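Local coordinates for protein transcriptional activator, putative (Pyrococcus furiosus, PDB 1RTW) that is a putative transcriptional activator of the all-helical TENA/THI-4/PQQC family, whose precise function is not established, at residues N49-M54 with Y74-E79; P67-S72 with E120-L125. All blocks are in the same frame, centred on the assembly; numbering follows the deposited sequence.

Contact 1: N49-M54 with Y74-E79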
loop_
_atom_site.group_PDB
_atom_site.type_symbol
_atom_site.label_atom_id
_atom_site.label_comp_id
_atom_site.label_asym_id
_atom_site.label_seq_id
_atom_site.Cartn_x
_atom_site.Cartn_y
_atom_site.Cartn_z
ATOM N N ASN B 49 -6.833 14.708 -3.782
ATOM C CA ASN B 49 -6.504 13.305 -3.960
ATOM C C ASN B 49 -5.420 13.070 -4.976
ATOM O O ASN B 49 -4.741 12.050 -4.938
ATOM C CB ASN B 49 -7.757 12.522 -4.287
ATOM C CG ASN B 49 -8.664 12.406 -3.096
ATOM O OD1 ASN B 49 -8.320 11.746 -2.113
ATOM N ND2 ASN B 49 -9.813 13.073 -3.151
ATOM N N ALA B 50 -5.244 14.032 -5.869
ATOM C CA ALA B 50 -4.205 13.938 -6.878
ATOM C C ALA B 50 -2.856 14.099 -6.147
ATOM O O ALA B 50 -1.836 13.528 -6.542
ATOM C CB ALA B 50 -4.408 15.021 -7.924
ATOM N N LEU B 51 -2.879 14.851 -5.054
ATOM C CA LEU B 51 -1.710 15.073 -4.220
ATOM C C LEU B 51 -1.334 13.745 -3.544
ATOM O O LEU B 51 -0.167 13.384 -3.484
ATOM C CB LEU B 51 -2.043 16.120 -3.158
ATOM C CG LEU B 51 -1.365 17.490 -3.160
ATOM C CD1 LEU B 51 -0.872 17.867 -4.515
ATOM C CD2 LEU B 51 -2.344 18.513 -2.621
ATOM N N ARG B 52 -2.341 13.051 -3.019
ATOM C CA ARG B 52 -2.163 11.757 -2.367
ATOM C C ARG B 52 -1.624 10.750 -3.381
ATOM O O ARG B 52 -0.794 9.907 -3.054
ATOM C CB ARG B 52 -3.508 11.252 -1.822
ATOM C CG ARG B 52 -4.060 12.052 -0.667
ATOM C CD ARG B 52 -5.179 11.315 0.044
ATOM N NE ARG B 52 -5.563 11.991 1.283
ATOM C CZ ARG B 52 -6.581 12.841 1.379
ATOM N NH1 ARG B 52 -7.313 13.108 0.308
ATOM N NH2 ARG B 52 -6.872 13.430 2.536
ATOM N N PHE B 53 -2.117 10.846 -4.610
ATOM C CA PHE B 53 -1.708 9.969 -5.707
ATOM C C PHE B 53 -0.215 10.151 -5.993
ATOM O O PHE B 53 0.516 9.185 -6.199
ATOM C CB PHE B 53 -2.541 10.310 -6.946
ATOM C CG PHE B 53 -1.940 9.854 -8.238
ATOM C CD1 PHE B 53 -2.060 8.526 -8.643
ATOM C CD2 PHE B 53 -1.304 10.762 -9.082
ATOM C CE1 PHE B 53 -1.564 8.104 -9.865
ATOM C CE2 PHE B 53 -0.800 10.347 -10.315
ATOM C CZ PHE B 53 -0.933 9.007 -10.707
HETATM N N MSE B 54 0.218 11.406 -6.011
HETATM C CA MSE B 54 1.609 11.749 -6.246
HETATM C C MSE B 54 2.495 11.302 -5.091
HETATM O O MSE B 54 3.658 10.961 -5.290
HETATM C CB MSE B 54 1.752 13.260 -6.425
HETATM C CG MSE B 54 1.074 13.825 -7.648
HETATM SE SE MSE B 54 1.059 15.749 -7.591
HETATM C CE MSE B 54 2.916 16.026 -8.047
ATOM N N TYR B 74 4.884 19.969 -3.539
ATOM C CA TYR B 74 4.823 21.277 -2.902
ATOM C C TYR B 74 4.179 22.272 -3.875
ATOM O O TYR B 74 3.288 23.029 -3.495
ATOM C CB TYR B 74 6.226 21.745 -2.507
ATOM C CG TYR B 74 6.248 23.084 -1.801
ATOM C CD1 TYR B 74 5.586 23.267 -0.584
ATOM C CD2 TYR B 74 6.892 24.177 -2.369
ATOM C CE1 TYR B 74 5.565 24.515 0.046
ATOM C CE2 TYR B 74 6.881 25.422 -1.749
ATOM C CZ TYR B 74 6.215 25.585 -0.546
ATOM O OH TYR B 74 6.197 26.817 0.066
ATOM N N TYR B 75 4.617 22.235 -5.133
ATOM C CA TYR B 75 4.096 23.100 -6.188
ATOM C C TYR B 75 2.588 22.881 -6.395
ATOM O O TYR B 75 1.800 23.826 -6.261
ATOM C CB TYR B 75 4.878 22.843 -7.482
ATOM C CG TYR B 75 4.374 23.558 -8.720
ATOM C CD1 TYR B 75 4.238 24.952 -8.757
ATOM C CD2 TYR B 75 4.038 22.831 -9.868
ATOM C CE1 TYR B 75 3.775 25.601 -9.912
ATOM C CE2 TYR B 75 3.581 23.462 -11.022
ATOM C CZ TYR B 75 3.451 24.839 -11.046
ATOM O OH TYR B 75 3.020 25.437 -12.215
ATOM N N ILE B 76 2.191 21.628 -6.632
ATOM C CA ILE B 76 0.784 21.271 -6.843
ATOM C C ILE B 76 -0.094 21.576 -5.614
ATOM O O ILE B 76 -1.272 21.901 -5.765
ATOM C CB ILE B 76 0.619 19.757 -7.209
ATOM C CG1 ILE B 76 1.543 19.352 -8.359
ATOM C CG2 ILE B 76 -0.804 19.448 -7.589
ATOM C CD1 ILE B 76 1.558 20.287 -9.498
ATOM N N SER B 77 0.466 21.448 -4.408
ATOM C CA SER B 77 -0.283 21.728 -3.168
ATOM C C SER B 77 -0.739 23.191 -3.107
ATOM O O SER B 77 -1.702 23.520 -2.412
ATOM C CB SER B 77 0.566 21.440 -1.927
ATOM O OG SER B 77 1.584 22.421 -1.768
ATOM N N LYS B 78 -0.032 24.059 -3.824
ATOM C CA LYS B 78 -0.371 25.478 -3.864
ATOM C C LYS B 78 -1.752 25.682 -4.483
ATOM O O LYS B 78 -2.469 26.635 -4.130
ATOM C CB LYS B 78 0.698 26.261 -4.633
ATOM C CG LYS B 78 1.649 27.053 -3.744
ATOM C CD LYS B 78 2.105 26.262 -2.522
ATOM C CE LYS B 78 2.772 27.164 -1.483
ATOM N NZ LYS B 78 2.929 26.477 -0.165
ATOM N N GLU B 79 -2.134 24.745 -5.358
ATOM C CA GLU B 79 -3.435 24.764 -6.033
ATOM C C GLU B 79 -4.576 24.759 -5.021
ATOM O O GLU B 79 -5.639 25.304 -5.288
ATOM C CB GLU B 79 -3.590 23.560 -6.978
ATOM C CG GLU B 79 -2.690 23.570 -8.203
ATOM C CD GLU B 79 -2.928 22.378 -9.131
ATOM O OE1 GLU B 79 -3.859 21.578 -8.890
ATOM O OE2 GLU B 79 -2.181 22.241 -10.118
#

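Contact 2: P67-S72 with E120-L125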
loop_
_atom_site.group_PDB
_atom_site.type_symbol
_atom_site.label_atom_id
_atom_site.label_comp_id
_atom_site.label_asym_id
_atom_site.label_seq_id
_atom_site.Cartn_x
_atom_site.Cartn_y
_atom_site.Cartn_z
ATOM N N PRO B 67 13.786 14.405 -5.242
ATOM C CA PRO B 67 13.743 15.875 -5.244
ATOM C C PRO B 67 12.609 16.401 -6.140
ATOM O O PRO B 67 11.920 17.357 -5.785
ATOM C CB PRO B 67 15.118 16.258 -5.818
ATOM C CG PRO B 67 15.993 15.123 -5.399
ATOM C CD PRO B 67 15.110 13.932 -5.696
ATOM N N PHE B 68 12.425 15.766 -7.297
ATOM C CA PHE B 68 11.378 16.156 -8.236
ATOM C C PHE B 68 10.006 16.022 -7.582
ATOM O O PHE B 68 9.182 16.935 -7.646
ATOM C CB PHE B 68 11.455 15.293 -9.507
ATOM C CG PHE B 68 10.170 15.240 -10.291
ATOM C CD1 PHE B 68 9.793 16.296 -11.111
ATOM C CD2 PHE B 68 9.325 14.141 -10.183
ATOM C CE1 PHE B 68 8.596 16.264 -11.809
ATOM C CE2 PHE B 68 8.122 14.102 -10.880
ATOM C CZ PHE B 68 7.761 15.169 -11.693
ATOM N N PHE B 69 9.767 14.878 -6.952
ATOM C CA PHE B 69 8.497 14.639 -6.288
ATOM C C PHE B 69 8.274 15.577 -5.123
ATOM O O PHE B 69 7.150 16.020 -4.899
ATOM C CB PHE B 69 8.378 13.183 -5.846
ATOM C CG PHE B 69 7.805 12.274 -6.907
ATOM C CD1 PHE B 69 6.443 12.288 -7.187
ATOM C CD2 PHE B 69 8.617 11.402 -7.613
ATOM C CE1 PHE B 69 5.897 11.441 -8.152
ATOM C CE2 PHE B 69 8.081 10.552 -8.582
ATOM C CZ PHE B 69 6.719 10.569 -8.851
ATOM N N ALA B 70 9.340 15.899 -4.390
ATOM C CA ALA B 70 9.218 16.817 -3.255
ATOM C C ALA B 70 8.789 18.206 -3.717
ATOM O O ALA B 70 7.878 18.806 -3.134
ATOM C CB ALA B 70 10.515 16.902 -2.496
ATOM N N GLU B 71 9.419 18.672 -4.793
ATOM C CA GLU B 71 9.150 19.976 -5.384
ATOM C C GLU B 71 7.792 20.029 -6.063
ATOM O O GLU B 71 7.073 21.019 -5.932
ATOM C CB GLU B 71 10.238 20.326 -6.410
ATOM C CG GLU B 71 11.621 20.589 -5.812
ATOM C CD GLU B 71 12.766 20.259 -6.764
ATOM O OE1 GLU B 71 13.886 20.002 -6.262
ATOM O OE2 GLU B 71 12.559 20.241 -8.002
ATOM N N SER B 72 7.452 18.967 -6.792
ATOM C CA SER B 72 6.182 18.898 -7.507
ATOM C C SER B 72 4.997 18.871 -6.563
ATOM O O SER B 72 4.022 19.598 -6.769
ATOM C CB SER B 72 6.137 17.683 -8.425
ATOM O OG SER B 72 7.150 17.767 -9.392
ATOM N N GLU B 120 3.214 2.696 -14.801
ATOM C CA GLU B 120 1.791 2.966 -14.982
ATOM C C GLU B 120 1.401 4.218 -14.184
ATOM O O GLU B 120 0.685 5.098 -14.675
ATOM C CB GLU B 120 0.970 1.783 -14.486
ATOM C CG GLU B 120 1.095 0.496 -15.318
ATOM C CD GLU B 120 0.287 -0.652 -14.717
ATOM O OE1 GLU B 120 0.701 -1.207 -13.670
ATOM O OE2 GLU B 120 -0.776 -0.993 -15.280
ATOM N N GLY B 121 1.905 4.295 -12.956
ATOM C CA GLY B 121 1.607 5.424 -12.106
ATOM C C GLY B 121 2.112 6.728 -12.692
ATOM O O GLY B 121 1.369 7.706 -12.782
ATOM N N PHE B 122 3.374 6.737 -13.103
ATOM C CA PHE B 122 3.970 7.930 -13.681
ATOM C C PHE B 122 3.291 8.278 -15.003
ATOM O O PHE B 122 3.146 9.451 -15.335
ATOM C CB PHE B 122 5.484 7.761 -13.857
ATOM C CG PHE B 122 6.238 9.060 -13.788
ATOM C CD1 PHE B 122 6.561 9.620 -12.563
ATOM C CD2 PHE B 122 6.571 9.756 -14.942
ATOM C CE1 PHE B 122 7.197 10.854 -12.486
ATOM C CE2 PHE B 122 7.209 10.990 -14.873
ATOM C CZ PHE B 122 7.520 11.542 -13.641
ATOM N N THR B 123 2.853 7.261 -15.743
ATOM C CA THR B 123 2.156 7.494 -17.000
ATOM C C THR B 123 0.837 8.205 -16.686
ATOM O O THR B 123 0.453 9.154 -17.385
ATOM C CB THR B 123 1.892 6.160 -17.771
ATOM O OG1 THR B 123 3.140 5.607 -18.195
ATOM C CG2 THR B 123 1.044 6.388 -18.999
ATOM N N ALA B 124 0.163 7.781 -15.615
ATOM C CA ALA B 124 -1.103 8.412 -15.226
ATOM C C ALA B 124 -0.869 9.875 -14.836
ATOM O O ALA B 124 -1.683 10.750 -15.158
ATOM C CB ALA B 124 -1.753 7.660 -14.070
ATOM N N LEU B 125 0.256 10.132 -14.164
ATOM C CA LEU B 125 0.601 11.479 -13.749
ATOM C C LEU B 125 0.750 12.373 -14.979
ATOM O O LEU B 125 0.122 13.424 -15.065
ATOM C CB LEU B 125 1.896 11.487 -12.938
ATOM C CG LEU B 125 2.409 12.891 -12.573
ATOM C CD1 LEU B 125 1.436 13.561 -11.612
ATOM C CD2 LEU B 125 3.763 12.784 -11.945
#

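Contact 1: N49-M54 with Y74-E79
I76 meets both L51 and M54 across two nearly antiparallel helices, whose local axes run at 169° and come within 10.0 Å. The apolar packing is centred on I76. CD1 of L51 lies against CG2 of I76 at 3.5 Å, the two side chains passing alongside each other and pointing opposite ways. On the other branch, the bent end of selenomethionine M54 brings CE to 3.6 Å from CG1 of I76. With CG1 of I76 anti to its carbonyl carbon (chi1 -51°), CG2 faces mainly the leucine and CG1 mainly the selenomethionine, whose SE also nears the branch point; a beta-branched side chain suits a place with neighbours on both arms. The small size of S77 is consistent with the close approach of its CA to CA of L51, 6.9 Å, and CD2 of L51 reaches over its backbone.

This is the packing of consecutive helices, 33-60 and 66-89, in the helical bundle of the TENA/THI-4/PQQC family. Y164 of helix 159-176 touches both M54 and I76.

Paired polar side chains find partners within their own helices or beyond the contact, not across it. OG of S77 turns back to O of Y74 in a hydrogen bond whose short length, 2.5 Å, is doubtful. NH1 of R52 donates to OD1 of N49 at 3.0 Å from above the amide plane, while NH2 forms a salt bridge with D63 of the second subunit.

Contact 2: P67-S72 with E120-L125
F122 sets the CE1 edge of its ring against the ends of both F68 and F69, and CE1 is the atom they share. CE2 of F68 and CZ of F69 both lie near the plane of the F122 ring, each 3.7 Å from CE1. Neither pair is a regular stack: the F68 and F122 planes are inclined at 51°, those of F69 and F122 at 80°, and in both cases the ring centres are 6.0 Å apart. Within helix 66-89 the two neighbouring phenylalanines also pack on each other, CE2 of F68 standing over the centre of one face of the F69 ring.

A long, flat side chain suits a gap of 11.0 Å between the nearest CA atoms, those of F69 and F122, which the rings bridge while the backbones stay apart. F122 reaches across with CG anti to its backbone N (chi1 -152°), and F68 extends to meet it from the far helix.

OG of S72 donates to O of F68 at 2.8 Å, from above the carbonyl plane, so that this oxygen accepts from both the hydroxyl and the backbone N of S72. The same OG lies over the rim of one face of the F68 ring. Around the cluster, R167 of helix 159-176 packs on F68 and I168 on F122, while L57 and M58 of helix 33-60 pack on F69. Three phenylalanines gathered in this way from helices 66-89 and 118-142, which are not consecutive along the chain, form an aromatic cluster in the core of the TENA/THI-4/PQQC helical bundle.

How the contacts relate
Helix 66-89 serves both contacts, with residues 67-72 facing helix 118-142 and residues 74-79 facing helix 33-60. The contact centres are about 10 Å apart, and helix 33-60 joins them directly. CE of M54 in contact 1 lies 3.6 Å from CB of S72 in contact 2, and O of M54 is 3.6 Å from CD1 of F69. F53, turned to another side of its helix, brings CZ to 3.7 Å from CB of A124. The two buried contacts thus pack against each other. A phosphate ion, probably from the crystallisation liquor, sits about 4 Å, between nearest atoms, from the side chain of I76 in contact 1. Both contacts also touch the second subunit.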